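Local coordinates for protein endo-beta-1,4-glucanase (cellulase B) (PDB 4V2X) that probably hydrolyses beta-1,4-linked glucans and related plant polysaccharides, as a family 5 glycoside hydrolase that carries an immunoglobulin-like module and a carbohydrate-binding module, at residues 372-375 / 376-379; 362-366 / 367-371. All coordinates share one frame; numbering follows the deposited sequence.

In the fold
Both contacts are local and follow one another in the chain, after the last strand of the catalytic barrel, 354-357. Contact 2 (362-371) is a small two-stranded hairpin. Contact 1 (372-379) is the first turn of helix 374-385, entered directly from that hairpin. Each is partly buried. Contact 2 turns F364 and W371 inward and leaves T368 and E370 at the surface; contact 1 buries L376, F377 and M379 and exposes Q374. In the hairpin an asparagine side chain accepts backbone N-H groups and waters link side chains and backbone, whereas an aspartate cap and regular helical bonds form the helix start. The two are joined where W371 stacks on F377 and where Y372 and H363 bond through their backbones.

Contact 1: residues 372-375 / 376-379; sequences YDQE and LFDM
Q374 O is met by D378 N at 2.8 Å, the shortest hydrogen bond of this helical turn. The same two residues are also tied through their side chains. Q374 NE2 gives a hydrogen bond to D378 OD1 at 2.9 Å, with a nearly straight N-H...O angle of 167°. The oxygen lies in the amide plane of Q374, but the amide approaches it from above the carboxylate plane. A bend in the Q374 chain (chi2 64°) turns the amide forward along the helix, toward D378. Q374 NE2 then also lies at the edge of the F377 ring, 3.7 Å from F377 CD2, with the amide and ring planes steeply inclined.

D373 is the N-cap. D373 OD1 accepts from L376 N at 3.1 Å, from above the carboxylate plane. Its CG is anti to the backbone N (chi1 -175°), which carries the carboxylate past the CB of L376; D373 OD2 is 3.6 Å from L376 CB. OD2 bonds to Q334, which also holds E375 OE1. With an alanine here, L376 N would probably lose its capping acceptor and Q334 one of its two carboxylate partners. The backbone bonds F377 N to D373 O and M379 N to E375 O come before and after the Q374-D378 bond in the helical series. L376 and M379 pack against helix 334-350. The arrangement is typical of an aspartate-capped alpha-helix N-terminus.

Contact 2: residues 362-366 / 367-371; sequences QHFNR and HTYEW
N365 and F364 both hold CG anti to the backbone N (chi1 -176° and -160°), and this brings the N365 amide over the turn and the F364 ring against W371 and Y369. The motif is a tight beta hairpin with a G1 beta bulge, in which Y369 and E370 both face N365. Y369 has the positive phi of the first bulge position. N365 N bonds to E370 O at 2.7 Å, and Y369 N makes a weak bond to N365 O.

The loop is shaped by N365 OD1, which accepts two backbone N-H groups. H367 N reaches N365 OD1 in the carbonyl plane at 2.8 Å. T368 N reaches N365 OD1 from above that plane at 3.1 Å. The other end of the amide, ND2, reaches E370 OE2 through a water.

On the face away from N365 and E370, F364 meets W371 edge-to-face, with ring planes at 61°. CD1 of F364 sits over the indole, 3.5 Å from W371 CE2. CB of F364 also lies over the six-membered ring of W371, a CH-pi contact. F364 CZ lies 3.4 Å from the backbone C of Y369 and also meets its CB. Helix 92-100 packs on F364 through L94 and I98. The indole NE1 bonds to E101. Y369 OH bonds to T91, and a second water, 2.7 Å from Y369 OH, links that hydroxyl to R366 O.

Contact 1: residues 372-375 / 376-379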
ATOM      1  N   TYR A 372     -32.663 -22.709  20.603  1.00 13.92           N
ATOM      2  CA  TYR A 372     -33.950 -22.664  19.910  1.00 14.44           C
ATOM      3  C   TYR A 372     -34.043 -23.834  18.941  1.00 15.05           C
ATOM      4  O   TYR A 372     -35.107 -24.439  18.802  1.00 16.20           O
ATOM      5  CB  TYR A 372     -34.157 -21.364  19.135  1.00 15.36           C
ATOM      6  CG  TYR A 372     -34.454 -20.155  19.987  1.00 15.90           C
ATOM      7  CD1 TYR A 372     -35.723 -19.948  20.529  1.00 18.25           C
ATOM      8  CD2 TYR A 372     -33.475 -19.204  20.233  1.00 18.26           C
ATOM      9  CE1 TYR A 372     -35.995 -18.828  21.304  1.00 19.49           C
ATOM     10  CE2 TYR A 372     -33.738 -18.088  20.999  1.00 18.80           C
ATOM     11  CZ  TYR A 372     -34.992 -17.903  21.535  1.00 20.28           C
ATOM     12  OH  TYR A 372     -35.218 -16.786  22.310  1.00 21.88           O
ATOM     13  N   ASP A 373     -32.922 -24.142  18.289  1.00 13.56           N
ATOM     14  CA  ASP A 373     -32.850 -25.217  17.292  1.00 13.68           C
ATOM     15  C   ASP A 373     -31.790 -26.223  17.725  1.00 13.30           C
ATOM     16  O   ASP A 373     -30.603 -26.090  17.404  1.00 11.81           O
ATOM     17  CB  ASP A 373     -32.529 -24.641  15.911  1.00 14.29           C
ATOM     18  CG  ASP A 373     -32.552 -25.696  14.809  1.00 14.55           C
ATOM     19  OD1 ASP A 373     -32.618 -26.902  15.128  1.00 14.05           O
ATOM     20  OD2 ASP A 373     -32.517 -25.321  13.614  1.00 15.89           O
ATOM     21  N   GLN A 374     -32.237 -27.239  18.454  1.00 13.23           N
ATOM     22  CA  GLN A 374     -31.326 -28.251  18.981  1.00 14.32           C
ATOM     23  C   GLN A 374     -30.655 -29.027  17.856  1.00 13.30           C
ATOM     24  O   GLN A 374     -29.516 -29.449  17.995  1.00 14.54           O
ATOM     25  CB  GLN A 374     -32.059 -29.227  19.895  1.00 15.76           C
ATOM     26  CG  GLN A 374     -31.125 -30.135  20.685  1.00 17.31           C
ATOM     27  CD  GLN A 374     -30.253 -29.368  21.657  1.00 18.01           C
ATOM     28  OE1 GLN A 374     -30.736 -28.506  22.385  1.00 20.69           O
ATOM     29  NE2 GLN A 374     -28.963 -29.681  21.683  1.00 17.98           N
ATOM     30  N   GLU A 375     -31.371 -29.224  16.751  1.00 13.21           N
ATOM     31  CA  GLU A 375     -30.825 -29.938  15.601  1.00 14.09           C
ATOM     32  C   GLU A 375     -29.618 -29.193  15.031  1.00 12.63           C
ATOM     33  O   GLU A 375     -28.588 -29.795  14.717  1.00 13.88           O
ATOM     34  CB  GLU A 375     -31.907 -30.108  14.544  1.00 15.32           C
ATOM     35  CG  GLU A 375     -31.620 -31.152  13.487  1.00 17.23           C
ATOM     36  CD  GLU A 375     -32.770 -31.310  12.511  1.00 18.14           C
ATOM     37  OE1 GLU A 375     -33.507 -30.329  12.306  1.00 15.89           O
ATOM     38  OE2 GLU A 375     -32.920 -32.417  11.936  1.00 19.92           O
ATOM     39  N   LEU A 376     -29.726 -27.875  14.928  1.00 12.76           N
ATOM     40  CA  LEU A 376     -28.609 -27.078  14.440  1.00 12.84           C
ATOM     41  C   LEU A 376     -27.436 -27.161  15.400  1.00 12.70           C
ATOM     42  O   LEU A 376     -26.293 -27.355  14.969  1.00 12.68           O
ATOM     43  CB  LEU A 376     -29.017 -25.620  14.231  1.00 13.26           C
ATOM     44  CG  LEU A 376     -27.898 -24.685  13.765  1.00 13.96           C
ATOM     45  CD1 LEU A 376     -27.343 -25.126  12.413  1.00 14.93           C
ATOM     46  CD2 LEU A 376     -28.422 -23.256  13.716  1.00 14.09           C
ATOM     47  N   PHE A 377     -27.695 -26.998  16.697  1.00 12.48           N
ATOM     48  CA  PHE A 377     -26.609 -27.089  17.653  1.00 12.82           C
ATOM     49  C   PHE A 377     -25.942 -28.457  17.626  1.00 12.71           C
ATOM     50  O   PHE A 377     -24.715 -28.543  17.633  1.00 13.02           O
ATOM     51  CB  PHE A 377     -27.022 -26.769  19.083  1.00 14.30           C
ATOM     52  CG  PHE A 377     -25.878 -26.879  20.035  1.00 16.19           C
ATOM     53  CD1 PHE A 377     -24.850 -25.941  19.996  1.00 17.25           C
ATOM     54  CD2 PHE A 377     -25.761 -27.962  20.895  1.00 17.27           C
ATOM     55  CE1 PHE A 377     -23.754 -26.060  20.825  1.00 18.29           C
ATOM     56  CE2 PHE A 377     -24.667 -28.082  21.731  1.00 18.33           C
ATOM     57  CZ  PHE A 377     -23.664 -27.130  21.698  1.00 18.41           C
ATOM     58  N   ASP A 378     -26.744 -29.523  17.602  1.00 12.59           N
ATOM     59  CA  ASP A 378     -26.208 -30.880  17.571  1.00 13.95           C
ATOM     60  C   ASP A 378     -25.290 -31.076  16.365  1.00 12.89           C
ATOM     61  O   ASP A 378     -24.262 -31.735  16.472  1.00 12.62           O
ATOM     62  CB  ASP A 378     -27.330 -31.925  17.547  1.00 14.71           C
ATOM     63  CG  ASP A 378     -28.029 -32.080  18.899  1.00 17.36           C
ATOM     64  OD1 ASP A 378     -27.582 -31.493  19.905  1.00 19.49           O
ATOM     65  OD2 ASP A 378     -29.033 -32.809  18.941  1.00 21.93           O
ATOM     66  N   MET A 379     -25.654 -30.484  15.234  1.00 12.67           N
ATOM     67  CA  MET A 379     -24.840 -30.590  14.029  1.00 12.32           C
ATOM     68  C   MET A 379     -23.537 -29.822  14.216  1.00 12.35           C
ATOM     69  O   MET A 379     -22.471 -30.319  13.865  1.00 12.49           O
ATOM     70  CB  MET A 379     -25.595 -30.082  12.806  1.00 12.70           C
ATOM     71  CG  MET A 379     -24.802 -30.184  11.508  1.00 12.48           C
ATOM     72  SD  MET A 379     -24.236 -31.858  11.127  1.00 13.43           S
ATOM     73  CE  MET A 379     -25.595 -32.441  10.114  1.00 14.48           C
TER

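Contact 2: residues 362-366 / 367-371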
ATOM      1  N   GLN A 362     -30.713 -15.179  18.503  1.00 12.52           N
ATOM      2  CA  GLN A 362     -31.611 -16.114  17.810  1.00 12.35           C
ATOM      3  C   GLN A 362     -31.210 -17.589  17.874  1.00 12.29           C
ATOM      4  O   GLN A 362     -31.990 -18.454  17.456  1.00 12.52           O
ATOM      5  CB  GLN A 362     -31.780 -15.715  16.338  1.00 12.43           C
ATOM      6  CG  GLN A 362     -30.581 -16.039  15.460  1.00 12.58           C
ATOM      7  CD  GLN A 362     -30.623 -15.361  14.104  1.00 12.34           C
ATOM      8  OE1 GLN A 362     -29.591 -14.960  13.578  1.00 12.42           O
ATOM      9  NE2 GLN A 362     -31.809 -15.230  13.540  1.00 13.39           N
ATOM     10  N   HIS A 363     -30.010 -17.904  18.351  1.00 12.06           N
ATOM     11  CA  HIS A 363     -29.615 -19.311  18.430  1.00 12.10           C
ATOM     12  C   HIS A 363     -29.737 -19.853  19.852  1.00 12.84           C
ATOM     13  O   HIS A 363     -30.522 -20.778  20.094  1.00 12.86           O
ATOM     14  CB  HIS A 363     -28.218 -19.530  17.860  1.00 11.74           C
ATOM     15  CG  HIS A 363     -28.098 -19.154  16.416  1.00 11.58           C
ATOM     16  ND1 HIS A 363     -29.000 -19.570  15.462  1.00 11.53           N
ATOM     17  CD2 HIS A 363     -27.181 -18.403  15.766  1.00 11.60           C
ATOM     18  CE1 HIS A 363     -28.642 -19.089  14.282  1.00 11.42           C
ATOM     19  NE2 HIS A 363     -27.539 -18.377  14.441  1.00 11.18           N
ATOM     20  N   PHE A 364     -28.971 -19.288  20.783  1.00 12.95           N
ATOM     21  CA  PHE A 364     -29.077 -19.657  22.192  1.00 13.75           C
ATOM     22  C   PHE A 364     -30.125 -18.775  22.854  1.00 14.31           C
ATOM     23  O   PHE A 364     -30.005 -17.548  22.872  1.00 13.99           O
ATOM     24  CB  PHE A 364     -27.734 -19.507  22.904  1.00 14.82           C
ATOM     25  CG  PHE A 364     -27.630 -20.285  24.191  1.00 15.56           C
ATOM     26  CD1 PHE A 364     -27.782 -21.668  24.195  1.00 15.59           C
ATOM     27  CD2 PHE A 364     -27.372 -19.638  25.396  1.00 16.65           C
ATOM     28  CE1 PHE A 364     -27.675 -22.394  25.369  1.00 17.43           C
ATOM     29  CE2 PHE A 364     -27.266 -20.361  26.576  1.00 17.39           C
ATOM     30  CZ  PHE A 364     -27.417 -21.739  26.562  1.00 16.62           C
ATOM     31  N   ASN A 365     -31.172 -19.399  23.377  1.00 13.99           N
ATOM     32  CA  ASN A 365     -32.221 -18.678  24.059  1.00 14.79           C
ATOM     33  C   ASN A 365     -31.659 -18.111  25.362  1.00 16.41           C
ATOM     34  O   ASN A 365     -31.326 -18.856  26.280  1.00 18.33           O
ATOM     35  CB  ASN A 365     -33.406 -19.610  24.330  1.00 15.98           C
ATOM     36  CG  ASN A 365     -34.590 -18.903  24.951  1.00 17.12           C
ATOM     37  OD1 ASN A 365     -34.440 -17.993  25.773  1.00 16.62           O
ATOM     38  ND2 ASN A 365     -35.783 -19.338  24.578  1.00 18.34           N
ATOM     39  N   ARG A 366     -31.586 -16.795  25.434  1.00 17.25           N
ATOM     40  CA  ARG A 366     -30.941 -16.125  26.558  1.00 18.89           C
ATOM     41  C   ARG A 366     -31.820 -15.997  27.783  1.00 20.18           C
ATOM     42  O   ARG A 366     -31.354 -15.554  28.831  1.00 22.91           O
ATOM     43  CB  ARG A 366     -30.486 -14.751  26.129  1.00 18.76           C
ATOM     44  CG  ARG A 366     -29.601 -14.825  24.913  1.00 19.05           C
ATOM     45  CD  ARG A 366     -28.543 -13.786  25.002  1.00 17.35           C
ATOM     46  NE  ARG A 366     -27.789 -13.681  23.766  1.00 15.59           N
ATOM     47  CZ  ARG A 366     -27.169 -12.570  23.395  1.00 14.77           C
ATOM     48  NH1 ARG A 366     -27.216 -11.487  24.177  1.00 14.86           N
ATOM     49  NH2 ARG A 366     -26.505 -12.535  22.240  1.00 13.90           N
ATOM     50  N   HIS A 367     -33.086 -16.368  27.653  1.00 19.78           N
ATOM     51  CA  HIS A 367     -34.003 -16.343  28.787  1.00 22.51           C
ATOM     52  C   HIS A 367     -34.055 -17.693  29.484  1.00 23.28           C
ATOM     53  O   HIS A 367     -34.123 -17.749  30.710  1.00 24.03           O
ATOM     54  CB  HIS A 367     -35.382 -15.914  28.323  1.00 23.38           C
ATOM     55  CG  HIS A 367     -35.390 -14.564  27.679  1.00 26.50           C
ATOM     56  ND1 HIS A 367     -35.193 -13.401  28.393  1.00 30.25           N
ATOM     57  CD2 HIS A 367     -35.538 -14.191  26.387  1.00 28.97           C
ATOM     58  CE1 HIS A 367     -35.239 -12.369  27.571  1.00 29.49           C
ATOM     59  NE2 HIS A 367     -35.446 -12.821  26.347  1.00 29.37           N
ATOM     60  N   THR A 368     -34.013 -18.774  28.704  1.00 22.61           N
ATOM     61  CA  THR A 368     -34.106 -20.129  29.254  1.00 22.32           C
ATOM     62  C   THR A 368     -32.807 -20.933  29.156  1.00 21.46           C
ATOM     63  O   THR A 368     -32.730 -22.045  29.693  1.00 21.26           O
ATOM     64  CB  THR A 368     -35.246 -20.905  28.576  1.00 23.49           C
ATOM     65  OG1 THR A 368     -35.021 -20.966  27.162  1.00 23.19           O
ATOM     66  CG2 THR A 368     -36.571 -20.210  28.827  1.00 25.04           C
ATOM     67  N   TYR A 369     -31.801 -20.379  28.479  1.00 20.01           N
ATOM     68  CA  TYR A 369     -30.481 -21.003  28.341  1.00 19.18           C
ATOM     69  C   TYR A 369     -30.564 -22.382  27.677  1.00 17.94           C
ATOM     70  O   TYR A 369     -30.116 -23.394  28.216  1.00 17.97           O
ATOM     71  CB  TYR A 369     -29.761 -21.069  29.698  1.00 20.08           C
ATOM     72  CG  TYR A 369     -29.732 -19.737  30.430  1.00 21.19           C
ATOM     73  CD1 TYR A 369     -29.053 -18.646  29.902  1.00 21.53           C
ATOM     74  CD2 TYR A 369     -30.377 -19.573  31.653  1.00 21.94           C
ATOM     75  CE1 TYR A 369     -29.030 -17.428  30.560  1.00 21.82           C
ATOM     76  CE2 TYR A 369     -30.356 -18.357  32.322  1.00 21.70           C
ATOM     77  CZ  TYR A 369     -29.679 -17.287  31.773  1.00 21.24           C
ATOM     78  OH  TYR A 369     -29.646 -16.067  32.422  1.00 22.54           O
ATOM     79  N   GLU A 370     -31.180 -22.412  26.504  1.00 16.14           N
ATOM     80  CA  GLU A 370     -31.202 -23.604  25.684  1.00 15.31           C
ATOM     81  C   GLU A 370     -31.213 -23.174  24.233  1.00 14.40           C
ATOM     82  O   GLU A 370     -31.512 -22.023  23.939  1.00 14.50           O
ATOM     83  CB  GLU A 370     -32.437 -24.453  25.980  1.00 15.88           C
ATOM     84  CG  GLU A 370     -33.759 -23.750  25.708  1.00 17.72           C
ATOM     85  CD  GLU A 370     -34.936 -24.709  25.608  1.00 20.29           C
ATOM     86  OE1 GLU A 370     -34.789 -25.887  25.982  1.00 20.67           O
ATOM     87  OE2 GLU A 370     -36.012 -24.278  25.141  1.00 23.03           O
ATOM     88  N   TRP A 371     -30.906 -24.099  23.329  1.00 13.81           N
ATOM     89  CA  TRP A 371     -30.901 -23.788  21.897  1.00 13.95           C
ATOM     90  C   TRP A 371     -32.321 -23.770  21.344  1.00 13.95           C
ATOM     91  O   TRP A 371     -33.102 -24.704  21.593  1.00 14.67           O
ATOM     92  CB  TRP A 371     -30.001 -24.763  21.130  1.00 13.91           C
ATOM     93  CG  TRP A 371     -28.587 -24.699  21.620  1.00 13.98           C
ATOM     94  CD1 TRP A 371     -27.996 -25.534  22.522  1.00 14.37           C
ATOM     95  CD2 TRP A 371     -27.603 -23.706  21.288  1.00 14.22           C
ATOM     96  NE1 TRP A 371     -26.704 -25.133  22.762  1.00 14.80           N
ATOM     97  CE2 TRP A 371     -26.438 -24.014  22.021  1.00 13.92           C
ATOM     98  CE3 TRP A 371     -27.588 -22.595  20.435  1.00 13.47           C
ATOM     99  CZ2 TRP A 371     -25.275 -23.262  21.925  1.00 13.80           C
ATOM    100  CZ3 TRP A 371     -26.429 -21.848  20.341  1.00 13.72           C
ATOM    101  CH2 TRP A 371     -25.288 -22.185  21.082  1.00 13.91           C
TER
HETATM  102  O   HOH W   1     -36.103 -22.105  23.148  1.00 29.87           O
HETATM  103  O   HOH W   2     -30.231 -14.156  30.622  1.00 23.77           O